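Local structure of type III secretion system effector HopBA1 (Pseudomonas syringae pv. aptata, 5T09) at residues Val85-Gly90 / Ala173-Ser178; Ala91-Ala96 / Ser102-Phe107; Ser124-Ser129 / Ile186-Ala191. The protein acts as a bacterial virulence factor that the Arabidopsis TIR-only protein RBA1 recognises, enhancing RBA1 self-association and so triggering plant cell death. All coordinates share one frame; numbering follows the deposited sequence.

Contact 1 of 3, residues Val85-Gly90 / Ala173-Ser178; sequences VKHSDG and ATREAS
His87 and Glu176 meet at the protein surface, the imidazole of the one giving its N-H to the carboxylate of the other. The histidine sits in a short 3-10 turn of the loop between strand 77-82 and helix 90-99, and its CB is directed at helix 166-179. With CG anti to the backbone N (chi1 -177°), the ring is carried out across the gap, which the backbones alone would not close: the nearest CA atoms, those of His87 and Ala173, are 8.6 Å apart. Beyond CG, ring atom CD2 passes 3.8 Å from Glu176 CG, and CE1 lies 3.6 Å from Arg175 CD. At the far end NE2 donates to Glu176 OE2 over 2.8 Å, with an N-H...O angle of 155°. OE2 sits at the ring edge, somewhat tilted from the ring plane, and is approached on its anti side, out of the carboxylate plane; the planes of ring and carboxylate are turned 42° apart.

The surroundings are those of an alpha-beta fold with a parallel beta core, of the EreA/ChaN-like kind. Val85 and His87 form backbone bonds with Asp141, the last residue of edge strand 136-141, while helix 166-179 lies against strands 77-82 and 136-141. The histidine therefore ties the loop to a helix packed on the sheet.

Glu176 suits its place because it has two oxygens to share: OE2 takes the histidine, and OE1 is bonded to the hydroxyl of Tyr136, so the carboxylate is held at both ends. A bend in its chain brings the carboxylate round to the imidazole. Arg175 contributes mainly its methylene chain, which crosses the imidazole at about a right angle.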
ATOM      1  N   VAL A  85      -1.383   9.500   3.635  1.00 37.41           N
ATOM      2  CA  VAL A  85      -1.680  10.339   4.788  1.00 36.99           C
ATOM      3  C   VAL A  85      -0.453  10.366   5.681  1.00 35.16           C
ATOM      4  O   VAL A  85       0.148   9.319   5.956  1.00 39.03           O
ATOM      5  CB  VAL A  85      -2.901   9.826   5.571  1.00 42.86           C
ATOM      6  CG1 VAL A  85      -3.200  10.740   6.754  1.00 43.04           C
ATOM      7  CG2 VAL A  85      -4.107   9.718   4.660  1.00 38.44           C
ATOM      8  N   LYS A  86      -0.089  11.558   6.136  1.00 36.90           N
ATOM      9  CA  LYS A  86       1.001  11.698   7.085  1.00 41.22           C
ATOM     10  C   LYS A  86       0.526  11.268   8.463  1.00 45.52           C
ATOM     11  O   LYS A  86      -0.587  11.596   8.883  1.00 41.90           O
ATOM     12  CB  LYS A  86       1.504  13.141   7.105  1.00 53.84           C
ATOM     13  CG  LYS A  86       2.127  13.552   5.780  1.00 69.65           C
ATOM     14  CD  LYS A  86       1.922  15.022   5.460  1.00 83.01           C
ATOM     15  CE  LYS A  86       2.282  15.324   4.008  1.00 80.69           C
ATOM     16  NZ  LYS A  86       1.469  14.536   3.029  1.00 65.89           N
ATOM     17  N   HIS A  87       1.364  10.493   9.154  1.00 46.32           N
ATOM     18  CA  HIS A  87       0.967   9.986  10.461  1.00 43.28           C
ATOM     19  C   HIS A  87       0.612  11.118  11.410  1.00 50.88           C
ATOM     20  O   HIS A  87      -0.233  10.947  12.296  1.00 55.23           O
ATOM     21  CB  HIS A  87       2.080   9.131  11.062  1.00 42.91           C
ATOM     22  CG  HIS A  87       1.716   8.515  12.376  1.00 56.40           C
ATOM     23  ND1 HIS A  87       2.154   9.018  13.581  1.00 66.93           N
ATOM     24  CD2 HIS A  87       0.939   7.446  12.673  1.00 58.08           C
ATOM     25  CE1 HIS A  87       1.673   8.281  14.565  1.00 64.35           C
ATOM     26  NE2 HIS A  87       0.931   7.321  14.042  1.00 59.22           N
ATOM     27  N   SER A  88       1.239  12.281  11.235  1.00 52.90           N
ATOM     28  CA  SER A  88       0.985  13.426  12.096  1.00 53.04           C
ATOM     29  C   SER A  88      -0.377  14.062  11.845  1.00 60.27           C
ATOM     30  O   SER A  88      -0.856  14.820  12.696  1.00 58.36           O
ATOM     31  CB  SER A  88       2.083  14.468  11.894  1.00 53.06           C
ATOM     32  OG  SER A  88       2.083  14.939  10.556  1.00 54.03           O
ATOM     33  N   ASP A  89      -1.007  13.783  10.702  1.00 56.91           N
ATOM     34  CA  ASP A  89      -2.316  14.334  10.371  1.00 53.30           C
ATOM     35  C   ASP A  89      -3.453  13.375  10.712  1.00 53.10           C
ATOM     36  O   ASP A  89      -4.547  13.498  10.153  1.00 55.95           O
ATOM     37  CB  ASP A  89      -2.380  14.698   8.886  1.00 53.47           C
ATOM     38  CG  ASP A  89      -1.421  15.813   8.514  1.00 57.43           C
ATOM     39  OD1 ASP A  89      -1.025  16.585   9.412  1.00 64.06           O
ATOM     40  OD2 ASP A  89      -1.067  15.918   7.321  1.00 67.33           O
ATOM     41  N   GLY A  90      -3.217  12.427  11.620  1.00 53.31           N
ATOM     42  CA  GLY A  90      -4.199  11.379  11.857  1.00 57.67           C
ATOM     43  C   GLY A  90      -5.562  11.912  12.254  1.00 58.37           C
ATOM     44  O   GLY A  90      -6.591  11.418  11.786  1.00 63.83           O
ATOM     45  N   ALA A 173       3.139   2.574  11.121  1.00 38.24           N
ATOM     46  CA  ALA A 173       2.230   1.468  10.834  1.00 38.16           C
ATOM     47  C   ALA A 173       2.136   0.519  12.019  1.00 40.17           C
ATOM     48  O   ALA A 173       1.056  -0.000  12.324  1.00 43.18           O
ATOM     49  CB  ALA A 173       2.692   0.721   9.584  1.00 36.84           C
ATOM     50  N   THR A 174       3.261   0.284  12.695  1.00 40.99           N
ATOM     51  CA  THR A 174       3.258  -0.548  13.893  1.00 43.35           C
ATOM     52  C   THR A 174       2.421   0.084  14.996  1.00 45.61           C
ATOM     53  O   THR A 174       1.544  -0.564  15.577  1.00 47.67           O
ATOM     54  CB  THR A 174       4.692  -0.762  14.380  1.00 47.57           C
ATOM     55  OG1 THR A 174       5.447  -1.440  13.370  1.00 54.19           O
ATOM     56  CG2 THR A 174       4.707  -1.577  15.659  1.00 51.11           C
ATOM     57  N   ARG A 175       2.694   1.353  15.307  1.00 46.26           N
ATOM     58  CA  ARG A 175       1.983   2.039  16.379  1.00 47.06           C
ATOM     59  C   ARG A 175       0.473   1.929  16.201  1.00 59.91           C
ATOM     60  O   ARG A 175      -0.256   1.612  17.146  1.00 58.96           O
ATOM     61  CB  ARG A 175       2.409   3.508  16.420  1.00 47.58           C
ATOM     62  CG  ARG A 175       1.751   4.325  17.530  1.00 56.19           C
ATOM     63  CD  ARG A 175       1.827   5.815  17.231  1.00 65.18           C
ATOM     64  NE  ARG A 175       3.160   6.365  17.475  1.00 72.51           N
ATOM     65  CZ  ARG A 175       3.506   7.076  18.547  1.00 75.76           C
ATOM     66  NH1 ARG A 175       2.624   7.347  19.501  1.00 69.77           N
ATOM     67  NH2 ARG A 175       4.748   7.524  18.665  1.00 78.90           N
ATOM     68  N   GLU A 176      -0.017   2.200  14.991  1.00 45.36           N
ATOM     69  CA  GLU A 176      -1.458   2.252  14.778  1.00 48.48           C
ATOM     70  C   GLU A 176      -2.084   0.864  14.716  1.00 51.14           C
ATOM     71  O   GLU A 176      -3.233   0.693  15.138  1.00 55.13           O
ATOM     72  CB  GLU A 176      -1.765   3.043  13.502  1.00 48.01           C
ATOM     73  CG  GLU A 176      -1.373   4.516  13.589  1.00 45.60           C
ATOM     74  CD  GLU A 176      -1.802   5.158  14.899  1.00 53.16           C
ATOM     75  OE1 GLU A 176      -2.936   4.891  15.353  1.00 54.95           O
ATOM     76  OE2 GLU A 176      -0.994   5.908  15.487  1.00 60.01           O
ATOM     77  N   ALA A 177      -1.360  -0.134  14.205  1.00 48.87           N
ATOM     78  CA  ALA A 177      -1.851  -1.506  14.277  1.00 51.94           C
ATOM     79  C   ALA A 177      -2.051  -1.929  15.728  1.00 56.14           C
ATOM     80  O   ALA A 177      -3.093  -2.492  16.090  1.00 59.62           O
ATOM     81  CB  ALA A 177      -0.882  -2.452  13.569  1.00 49.73           C
ATOM     82  N   SER A 178      -1.060  -1.655  16.580  1.00 55.60           N
ATOM     83  CA  SER A 178      -1.176  -2.019  17.988  1.00 63.36           C
ATOM     84  C   SER A 178      -2.273  -1.225  18.684  1.00 67.26           C
ATOM     85  O   SER A 178      -2.950  -1.756  19.572  1.00 66.36           O
ATOM     86  CB  SER A 178       0.161  -1.803  18.698  1.00 58.44           C
ATOM     87  OG  SER A 178       1.194  -2.566  18.094  1.00 61.99           O
TER

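Contact 2 of 3, residues Ala91-Ala96 / Ser102-Phe107; sequences AAFREA and SAVKHF
Phe107 and Phe93 carry the aromatic part of this helix-helix contact. Their rings meet obliquely, with centroids 5.8 Å apart and planes at 42°, and the closest ring atoms are Phe93 CD1 and Phe107 CE2 at 3.9 Å. A CH-pi contact accompanies them: Phe93 CA lies over one face of the Phe107 ring, 4.3 Å from its centroid. Phe107 reaches there because its CG is anti to the backbone N (chi1 175°), which throws the ring across to helix 90-99.

The remaining contacts are made by methyl groups, two against the rings and others against the neighbouring helix. Ala92 CB touches Phe107 CE1 at 3.8 Å, and Val104 CG1 approaches the edge of the Phe93 ring. Nearer the connection, Ala96 and Ala103 meet with CB atoms 4.1 Å apart; alanine suits both positions, since their CA atoms are only 5.0 Å apart. Val104 CG2 packs beside them, 3.7 Å from Ala96 O.

Phe93 and Val104 also reach helix 117-132, at Leu127 and Ser124. The segment axes run at 146° and approach to 9.0 Å: an antiparallel helical hairpin, its two arms joined by a very short link and closed by small residues near the turn and aromatic ones farther out.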
ATOM      1  N   ALA A  91      -5.593  12.925  13.124  1.00 66.81           N
ATOM      2  CA  ALA A  91      -6.867  13.445  13.610  1.00 73.09           C
ATOM      3  C   ALA A  91      -7.670  14.080  12.480  1.00 68.83           C
ATOM      4  O   ALA A  91      -8.860  13.789  12.307  1.00 63.89           O
ATOM      5  CB  ALA A  91      -6.627  14.454  14.733  1.00 67.79           C
ATOM      6  N   ALA A  92      -7.035  14.959  11.702  1.00 60.20           N
ATOM      7  CA  ALA A  92      -7.731  15.611  10.597  1.00 60.57           C
ATOM      8  C   ALA A  92      -8.233  14.593   9.582  1.00 57.60           C
ATOM      9  O   ALA A  92      -9.335  14.733   9.040  1.00 62.23           O
ATOM     10  CB  ALA A  92      -6.803  16.622   9.922  1.00 60.82           C
ATOM     11  N   PHE A  93      -7.436  13.558   9.309  1.00 49.02           N
ATOM     12  CA  PHE A  93      -7.828  12.569   8.313  1.00 46.63           C
ATOM     13  C   PHE A  93      -9.037  11.765   8.773  1.00 55.85           C
ATOM     14  O   PHE A  93      -9.943  11.487   7.978  1.00 59.25           O
ATOM     15  CB  PHE A  93      -6.655  11.640   8.008  1.00 44.53           C
ATOM     16  CG  PHE A  93      -7.002  10.522   7.071  1.00 40.86           C
ATOM     17  CD1 PHE A  93      -7.391  10.790   5.771  1.00 42.35           C
ATOM     18  CD2 PHE A  93      -6.942   9.205   7.491  1.00 52.38           C
ATOM     19  CE1 PHE A  93      -7.714   9.767   4.907  1.00 44.93           C
ATOM     20  CE2 PHE A  93      -7.263   8.175   6.629  1.00 58.53           C
ATOM     21  CZ  PHE A  93      -7.649   8.458   5.334  1.00 48.46           C
ATOM     22  N   ARG A  94      -9.070  11.377  10.051  1.00 57.12           N
ATOM     23  CA  ARG A  94     -10.201  10.610  10.556  1.00 73.65           C
ATOM     24  C   ARG A  94     -11.501  11.394  10.435  1.00 66.43           C
ATOM     25  O   ARG A  94     -12.567  10.801  10.238  1.00 68.59           O
ATOM     26  CB  ARG A  94      -9.948  10.201  12.009  1.00100.56           C
ATOM     27  CG  ARG A  94     -11.009   9.276  12.585  1.00110.32           C
ATOM     28  CD  ARG A  94     -10.456   8.388  13.695  1.00115.14           C
ATOM     29  NE  ARG A  94      -9.839   9.152  14.780  1.00117.99           N
ATOM     30  CZ  ARG A  94      -8.530   9.348  14.931  1.00114.76           C
ATOM     31  NH1 ARG A  94      -7.657   8.839  14.068  1.00103.01           N
ATOM     32  NH2 ARG A  94      -8.088  10.059  15.959  1.00122.54           N
ATOM     33  N   GLU A  95     -11.434  12.723  10.541  1.00 63.01           N
ATOM     34  CA  GLU A  95     -12.622  13.545  10.332  1.00 71.35           C
ATOM     35  C   GLU A  95     -13.073  13.485   8.878  1.00 62.91           C
ATOM     36  O   GLU A  95     -14.264  13.316   8.592  1.00 66.54           O
ATOM     37  CB  GLU A  95     -12.341  14.989  10.748  1.00151.46           C
ATOM     38  CG  GLU A  95     -12.061  15.163  12.228  1.00144.30           C
ATOM     39  CD  GLU A  95     -11.798  16.607  12.604  1.00120.33           C
ATOM     40  OE1 GLU A  95     -11.580  17.431  11.690  1.00102.99           O
ATOM     41  OE2 GLU A  95     -11.813  16.919  13.812  1.00117.94           O
ATOM     42  N   ALA A  96     -12.130  13.623   7.944  1.00 58.07           N
ATOM     43  CA  ALA A  96     -12.468  13.515   6.529  1.00 58.47           C
ATOM     44  C   ALA A  96     -13.051  12.146   6.212  1.00 59.18           C
ATOM     45  O   ALA A  96     -14.042  12.036   5.480  1.00 57.05           O
ATOM     46  CB  ALA A  96     -11.229  13.776   5.674  1.00 48.78           C
ATOM     47  N   SER A 102     -15.816  12.568  -0.762  1.00 62.87           N
ATOM     48  CA  SER A 102     -15.522  13.914  -1.239  1.00 66.17           C
ATOM     49  C   SER A 102     -14.575  14.636  -0.289  1.00 60.58           C
ATOM     50  O   SER A 102     -13.694  15.385  -0.727  1.00 63.03           O
ATOM     51  CB  SER A 102     -16.820  14.701  -1.409  1.00 76.31           C
ATOM     52  OG  SER A 102     -17.730  13.999  -2.239  1.00 84.81           O
ATOM     53  N   ALA A 103     -14.737  14.418   1.017  1.00 62.11           N
ATOM     54  CA  ALA A 103     -13.863  15.060   1.993  1.00 60.54           C
ATOM     55  C   ALA A 103     -12.448  14.498   1.926  1.00 55.03           C
ATOM     56  O   ALA A 103     -11.471  15.249   2.022  1.00 58.43           O
ATOM     57  CB  ALA A 103     -14.441  14.893   3.397  1.00 62.80           C
ATOM     58  N   VAL A 104     -12.314  13.180   1.769  1.00 56.45           N
ATOM     59  CA  VAL A 104     -10.987  12.569   1.718  1.00 53.07           C
ATOM     60  C   VAL A 104     -10.205  13.097   0.521  1.00 46.69           C
ATOM     61  O   VAL A 104      -9.007  13.387   0.621  1.00 49.32           O
ATOM     62  CB  VAL A 104     -11.111  11.034   1.689  1.00 48.93           C
ATOM     63  CG1 VAL A 104      -9.754  10.374   1.433  1.00 46.57           C
ATOM     64  CG2 VAL A 104     -11.704  10.528   2.999  1.00 56.47           C
ATOM     65  N   LYS A 105     -10.868  13.225  -0.628  1.00 45.16           N
ATOM     66  CA  LYS A 105     -10.183  13.692  -1.830  1.00 47.99           C
ATOM     67  C   LYS A 105      -9.608  15.088  -1.621  1.00 52.10           C
ATOM     68  O   LYS A 105      -8.439  15.345  -1.935  1.00 50.25           O
ATOM     69  CB  LYS A 105     -11.150  13.669  -3.015  1.00 50.31           C
ATOM     70  CG  LYS A 105     -10.528  14.037  -4.354  1.00 52.09           C
ATOM     71  CD  LYS A 105     -11.566  13.993  -5.464  1.00 56.56           C
ATOM     72  CE  LYS A 105     -11.000  14.467  -6.793  1.00 55.91           C
ATOM     73  NZ  LYS A 105     -12.064  14.613  -7.824  1.00 54.10           N
ATOM     74  N   HIS A 106     -10.415  16.002  -1.080  1.00 45.45           N
ATOM     75  CA  HIS A 106      -9.933  17.355  -0.816  1.00 54.60           C
ATOM     76  C   HIS A 106      -8.777  17.352   0.177  1.00 52.27           C
ATOM     77  O   HIS A 106      -7.858  18.171   0.065  1.00 54.39           O
ATOM     78  CB  HIS A 106     -11.078  18.225  -0.294  1.00 72.88           C
ATOM     79  CG  HIS A 106     -10.902  19.686  -0.565  1.00108.36           C
ATOM     80  ND1 HIS A 106     -11.114  20.243  -1.808  1.00121.31           N
ATOM     81  CD2 HIS A 106     -10.541  20.709   0.247  1.00119.87           C
ATOM     82  CE1 HIS A 106     -10.888  21.545  -1.750  1.00130.13           C
ATOM     83  NE2 HIS A 106     -10.539  21.852  -0.514  1.00128.94           N
ATOM     84  N   PHE A 107      -8.801  16.437   1.149  1.00 50.73           N
ATOM     85  CA  PHE A 107      -7.723  16.363   2.129  1.00 49.54           C
ATOM     86  C   PHE A 107      -6.428  15.845   1.508  1.00 49.31           C
ATOM     87  O   PHE A 107      -5.338  16.269   1.908  1.00 49.97           O
ATOM     88  CB  PHE A 107      -8.148  15.470   3.298  1.00 50.75           C
ATOM     89  CG  PHE A 107      -7.062  15.234   4.312  1.00 53.76           C
ATOM     90  CD1 PHE A 107      -6.887  16.099   5.377  1.00 62.16           C
ATOM     91  CD2 PHE A 107      -6.219  14.144   4.200  1.00 55.17           C
ATOM     92  CE1 PHE A 107      -5.890  15.881   6.310  1.00 59.17           C
ATOM     93  CE2 PHE A 107      -5.223  13.924   5.129  1.00 49.53           C
ATOM     94  CZ  PHE A 107      -5.059  14.795   6.183  1.00 51.79           C
TER

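Contact 3 of 3, residues Ser124-Ser129 / Ile186-Ala191; sequences SEALCS and IVWGGA
Trp188 points the six-membered end of its indole at helix 117-132, where Ala126 and Leu127 receive it. The tryptophan lies on strand 184-190, with CG anti to the backbone N (chi1 180°), which carries the indole out from the strand toward the helix. A large, flat side chain suits the wide gap between the backbones, where even the nearest CA atoms, those of Leu127 and Trp188, are 10.7 Å apart.

Both aliphatic groups approach the indole obliquely. Ala126 directs its CB at the strand and stops 4.2 Å from Trp188 CZ3, its single methyl being enough because the indole comes to it. Leu127 leaves the helix at a slant, but its branched end turns inward: CD2 reaches Trp188 CZ3 at 4.1 Å, and the leucine and indole side chains cross at an angle. CZ3 is thus touched by two consecutive helix residues.

Around them, Ile65 of helix 60-74 and Val82 of strand 77-82 also touch the tryptophan, and Phe84 meets its ring edge-to-face.

The contact itself is wholly apolar and buried between helix and sheet. The one polar atom of the indole, NE1, is bonded to Asp54 OD1, so the buried N-H is satisfied while carbon alone faces Ala126 and Leu127. Dispersion and the exclusion of water, rather than directed bonds, hold this helix to strand 184-190, an inner strand of the sheet.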
ATOM      1  N   SER A 124      -9.391   7.786  -2.791  1.00 41.20           N
ATOM      2  CA  SER A 124     -10.320   8.192  -1.743  1.00 41.49           C
ATOM      3  C   SER A 124     -11.426   7.162  -1.556  1.00 43.45           C
ATOM      4  O   SER A 124     -11.787   6.828  -0.420  1.00 47.16           O
ATOM      5  CB  SER A 124     -10.911   9.561  -2.074  1.00 51.00           C
ATOM      6  OG  SER A 124      -9.883  10.526  -2.227  1.00 47.59           O
ATOM      7  N   GLU A 125     -11.981   6.644  -2.656  1.00 44.29           N
ATOM      8  CA  GLU A 125     -13.001   5.606  -2.540  1.00 46.56           C
ATOM      9  C   GLU A 125     -12.458   4.381  -1.813  1.00 46.10           C
ATOM     10  O   GLU A 125     -13.159   3.771  -0.997  1.00 48.02           O
ATOM     11  CB  GLU A 125     -13.526   5.212  -3.924  1.00 47.56           C
ATOM     12  CG  GLU A 125     -14.702   4.244  -3.873  1.00 55.55           C
ATOM     13  CD  GLU A 125     -15.136   3.755  -5.246  1.00 64.97           C
ATOM     14  OE1 GLU A 125     -14.305   3.760  -6.179  1.00 59.66           O
ATOM     15  OE2 GLU A 125     -16.315   3.362  -5.389  1.00 72.41           O
ATOM     16  N   ALA A 126     -11.208   4.007  -2.094  1.00 43.83           N
ATOM     17  CA  ALA A 126     -10.630   2.824  -1.459  1.00 43.48           C
ATOM     18  C   ALA A 126     -10.465   3.026   0.042  1.00 43.42           C
ATOM     19  O   ALA A 126     -10.781   2.129   0.833  1.00 44.72           O
ATOM     20  CB  ALA A 126      -9.287   2.485  -2.106  1.00 41.27           C
ATOM     21  N   LEU A 127      -9.965   4.189   0.457  1.00 42.16           N
ATOM     22  CA  LEU A 127      -9.835   4.469   1.883  1.00 42.34           C
ATOM     23  C   LEU A 127     -11.198   4.451   2.563  1.00 45.10           C
ATOM     24  O   LEU A 127     -11.362   3.862   3.638  1.00 46.16           O
ATOM     25  CB  LEU A 127      -9.148   5.817   2.092  1.00 42.83           C
ATOM     26  CG  LEU A 127      -7.743   5.955   1.499  1.00 45.37           C
ATOM     27  CD1 LEU A 127      -7.181   7.333   1.804  1.00 42.96           C
ATOM     28  CD2 LEU A 127      -6.817   4.863   2.018  1.00 44.27           C
ATOM     29  N   CYS A 128     -12.190   5.097   1.948  1.00 48.46           N
ATOM     30  CA  CYS A 128     -13.535   5.092   2.514  1.00 50.85           C
ATOM     31  C   CYS A 128     -14.105   3.681   2.571  1.00 51.51           C
ATOM     32  O   CYS A 128     -14.684   3.281   3.587  1.00 60.07           O
ATOM     33  CB  CYS A 128     -14.443   6.010   1.698  1.00 53.85           C
ATOM     34  SG  CYS A 128     -14.094   7.770   1.921  1.00 55.40           S
ATOM     35  N   SER A 129     -13.941   2.904   1.495  1.00 51.07           N
ATOM     36  CA  SER A 129     -14.488   1.549   1.470  1.00 53.25           C
ATOM     37  C   SER A 129     -13.845   0.678   2.539  1.00 52.87           C
ATOM     38  O   SER A 129     -14.506  -0.178   3.134  1.00 55.49           O
ATOM     39  CB  SER A 129     -14.293   0.926   0.087  1.00 59.83           C
ATOM     40  OG  SER A 129     -14.818   1.769  -0.927  1.00 67.79           O
ATOM     41  N   ILE A 186      -2.308  -4.288   6.484  1.00 43.14           N
ATOM     42  CA  ILE A 186      -1.769  -4.056   5.150  1.00 42.49           C
ATOM     43  C   ILE A 186      -1.123  -2.682   5.146  1.00 45.38           C
ATOM     44  O   ILE A 186      -1.703  -1.714   5.656  1.00 40.10           O
ATOM     45  CB  ILE A 186      -2.858  -4.152   4.066  1.00 41.16           C
ATOM     46  CG1 ILE A 186      -3.381  -5.584   3.973  1.00 46.73           C
ATOM     47  CG2 ILE A 186      -2.315  -3.687   2.709  1.00 41.50           C
ATOM     48  CD1 ILE A 186      -4.619  -5.736   3.118  1.00 55.73           C
ATOM     49  N   VAL A 187       0.079  -2.600   4.581  1.00 41.12           N
ATOM     50  CA  VAL A 187       0.776  -1.339   4.363  1.00 34.62           C
ATOM     51  C   VAL A 187       0.763  -1.056   2.869  1.00 35.58           C
ATOM     52  O   VAL A 187       1.220  -1.882   2.069  1.00 38.26           O
ATOM     53  CB  VAL A 187       2.212  -1.385   4.911  1.00 34.73           C
ATOM     54  CG1 VAL A 187       3.022  -0.182   4.439  1.00 35.18           C
ATOM     55  CG2 VAL A 187       2.186  -1.446   6.427  1.00 36.01           C
ATOM     56  N   TRP A 188       0.246   0.112   2.498  1.00 32.20           N
ATOM     57  CA  TRP A 188       0.040   0.495   1.105  1.00 30.61           C
ATOM     58  C   TRP A 188       0.869   1.744   0.840  1.00 33.38           C
ATOM     59  O   TRP A 188       0.601   2.807   1.412  1.00 36.66           O
ATOM     60  CB  TRP A 188      -1.447   0.730   0.837  1.00 34.42           C
ATOM     61  CG  TRP A 188      -1.797   1.135  -0.561  1.00 30.95           C
ATOM     62  CD1 TRP A 188      -1.017   1.035  -1.675  1.00 39.18           C
ATOM     63  CD2 TRP A 188      -3.036   1.705  -0.988  1.00 34.35           C
ATOM     64  NE1 TRP A 188      -1.701   1.505  -2.773  1.00 36.41           N
ATOM     65  CE2 TRP A 188      -2.943   1.923  -2.375  1.00 35.85           C
ATOM     66  CE3 TRP A 188      -4.220   2.050  -0.328  1.00 36.50           C
ATOM     67  CZ2 TRP A 188      -3.988   2.477  -3.114  1.00 39.57           C
ATOM     68  CZ3 TRP A 188      -5.253   2.596  -1.061  1.00 39.67           C
ATOM     69  CH2 TRP A 188      -5.130   2.809  -2.438  1.00 34.40           C
ATOM     70  N   GLY A 189       1.881   1.609  -0.010  1.00 32.44           N
ATOM     71  CA  GLY A 189       2.787   2.705  -0.297  1.00 32.97           C
ATOM     72  C   GLY A 189       3.546   2.432  -1.573  1.00 33.90           C
ATOM     73  O   GLY A 189       3.464   1.345  -2.153  1.00 40.99           O
ATOM     74  N   GLY A 190       4.298   3.442  -2.006  1.00 34.78           N
ATOM     75  CA  GLY A 190       5.035   3.361  -3.254  1.00 33.77           C
ATOM     76  C   GLY A 190       5.907   2.129  -3.363  1.00 38.37           C
ATOM     77  O   GLY A 190       6.702   1.839  -2.464  1.00 39.33           O
ATOM     78  N   ALA A 191       5.779   1.414  -4.484  1.00 38.21           N
ATOM     79  CA  ALA A 191       6.470   0.139  -4.652  1.00 35.99           C
ATOM     80  C   ALA A 191       7.984   0.290  -4.561  1.00 42.30           C
ATOM     81  O   ALA A 191       8.675  -0.655  -4.165  1.00 44.18           O
ATOM     82  CB  ALA A 191       6.083  -0.488  -5.991  1.00 41.26           C
TER

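In the fold
The three contacts run from surface to core, and their chemistry follows: a directed polar bond outside, apolar packing inward. Contact 1 is superficial, resting on a histidine-carboxylate bond; contact 2 is partly buried and apolar; contact 3, its centre about 5 Å from the centre of the chain, is fully buried. Contact 2 is nested in the loop closed by contact 1, and Val85 packs on both Phe93 and Phe107. Helix 117-132 then connects the hairpin of contact 2 to the sheet, for Leu127 also packs on Phe93 through its other methyl, CD1. Contacts 1 and 3 use the consecutive elements helix 166-179 and strand 184-190, joined by packing of Ala173 on Val187.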